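Local coordinates for protein putative HTH-type transcriptional regulator PF0864 (Pyrococcus furiosus, PDB 2IA0) that probably binds specific DNA sequences as a transcriptional regulator of the AsnC family, working through a winged helix-turn-helix domain, at residues 51-54 with 55-58. Residues are numbered along the deposited sequence; the frame is centred on the assembly and turned at random.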
loop_
_atom_site.group_PDB
_atom_site.type_symbol
_atom_site.label_atom_id
_atom_site.label_comp_id
_atom_site.label_asym_id
_atom_site.label_seq_id
_atom_site.Cartn_x
_atom_site.Cartn_y
_atom_site.Cartn_z
ATOM N N ARG A 51 14.750 -1.506 23.005
ATOM C CA ARG A 51 14.109 -0.594 22.041
ATOM C C ARG A 51 13.096 -1.310 21.150
ATOM O O ARG A 51 12.014 -0.807 20.947
ATOM C CB ARG A 51 15.138 0.095 21.134
ATOM C CG ARG A 51 16.180 0.920 21.834
ATOM C CD ARG A 51 15.530 1.933 22.720
ATOM N NE ARG A 51 16.458 2.994 23.111
ATOM C CZ ARG A 51 16.563 4.166 22.496
ATOM N NH1 ARG A 51 15.808 4.430 21.444
ATOM N NH2 ARG A 51 17.413 5.081 22.934
ATOM N N ILE A 52 13.443 -2.479 20.626
ATOM C CA ILE A 52 12.518 -3.226 19.764
ATOM C C ILE A 52 11.270 -3.732 20.499
ATOM O O ILE A 52 10.147 -3.540 20.001
ATOM C CB ILE A 52 13.237 -4.364 18.993
ATOM C CG1 ILE A 52 14.151 -3.762 17.914
ATOM C CG2 ILE A 52 12.237 -5.324 18.362
ATOM C CD1 ILE A 52 15.200 -4.726 17.406
ATOM N N LYS A 53 11.456 -4.335 21.686
ATOM C CA LYS A 53 10.338 -4.730 22.539
ATOM C C LYS A 53 9.442 -3.534 22.851
ATOM O O LYS A 53 8.227 -3.660 22.847
ATOM C CB LYS A 53 10.812 -5.409 23.840
ATOM C CG LYS A 53 11.079 -6.908 23.714
ATOM C CD LYS A 53 11.801 -7.492 24.940
ATOM C CE LYS A 53 10.833 -8.039 26.030
ATOM N NZ LYS A 53 11.530 -8.869 27.121
ATOM N N LYS A 54 10.044 -2.379 23.098
ATOM C CA LYS A 54 9.303 -1.183 23.478
ATOM C C LYS A 54 8.465 -0.639 22.313
ATOM O O LYS A 54 7.310 -0.246 22.509
ATOM C CB LYS A 54 10.260 -0.120 24.032
ATOM C CG LYS A 54 9.694 0.729 25.154
ATOM C CD LYS A 54 9.569 -0.056 26.480
ATOM C CE LYS A 54 8.583 0.658 27.422
ATOM N NZ LYS A 54 8.060 -0.225 28.506
ATOM N N LEU A 55 9.031 -0.639 21.102
ATOM C CA LEU A 55 8.309 -0.177 19.896
ATOM C C LEU A 55 7.184 -1.126 19.521
ATOM O O LEU A 55 6.113 -0.698 19.073
ATOM C CB LEU A 55 9.260 0.020 18.710
ATOM C CG LEU A 55 10.395 1.023 18.882
ATOM C CD1 LEU A 55 11.495 0.738 17.892
ATOM C CD2 LEU A 55 9.898 2.450 18.742
ATOM N N GLN A 56 7.430 -2.414 19.722
ATOM C CA GLN A 56 6.399 -3.425 19.562
ATOM C C GLN A 56 5.250 -3.247 20.570
ATOM O O GLN A 56 4.086 -3.284 20.175
ATOM C CB GLN A 56 7.011 -4.829 19.645
ATOM C CG GLN A 56 7.867 -5.227 18.437
ATOM C CD GLN A 56 8.642 -6.540 18.666
ATOM O OE1 GLN A 56 8.894 -6.941 19.795
ATOM N NE2 GLN A 56 9.028 -7.192 17.591
ATOM N N GLU A 57 5.566 -3.031 21.853
ATOM C CA GLU A 57 4.530 -2.806 22.880
ATOM C C GLU A 57 3.658 -1.581 22.598
ATOM O O GLU A 57 2.440 -1.646 22.729
ATOM C CB GLU A 57 5.124 -2.635 24.289
ATOM C CG GLU A 57 5.672 -3.866 24.959
ATOM C CD GLU A 57 6.478 -3.497 26.215
ATOM O OE1 GLU A 57 5.954 -2.741 27.069
ATOM O OE2 GLU A 57 7.640 -3.948 26.346
ATOM N N ARG A 58 4.277 -0.464 22.235
ATOM C CA ARG A 58 3.523 0.765 21.927
ATOM C C ARG A 58 2.829 0.753 20.560
ATOM O O ARG A 58 2.134 1.711 20.213
ATOM C CB ARG A 58 4.424 1.994 22.057
ATOM C CG ARG A 58 4.945 2.217 23.488
ATOM C CD ARG A 58 5.940 3.410 23.585
ATOM N NE ARG A 58 6.397 3.657 24.972
ATOM C CZ ARG A 58 7.252 4.634 25.327
ATOM N NH1 ARG A 58 7.739 5.455 24.385
ATOM N NH2 ARG A 58 7.630 4.802 26.610
#
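Four successive i to i+4 backbone hydrogen bonds tie L55 N to R51 O, Q56 N to I52 O, E57 N to K53 O and R58 N to K54 O, at 2.9 to 3.1 Å. This is the regular alpha-helical pairing.

One salt bridge spans a single turn on the exposed face: rotation about the CB-CG bond of K54 (chi2 72°) brings its NZ to E57 OE1, 3.6 Å away. The R58 guanidinium meets K54 obliquely, NH2 4.3 Å from K54 CE, and its like charge does not touch K54 NZ.

Van der Waals contact joins I52 to Q56, whose amide NE2 and CD both lie 3.8 Å from I52 CG2, the methyl anti to the backbone N. That NE2 also makes a weak hydrogen bond to Y64 OH, so an alanine in place of Q56 would probably uncover the I52 methyl and leave the Y64 hydroxyl without this partner.

The helix is the second of the predicted helix-turn-helix, where a recognition helix is expected. Its inner face packs I52 and L55 against helix 17-26 and strand 61-68, while R51 reaches D16 and D19 through salt bridges; R58 packs on E70 of the second subunit.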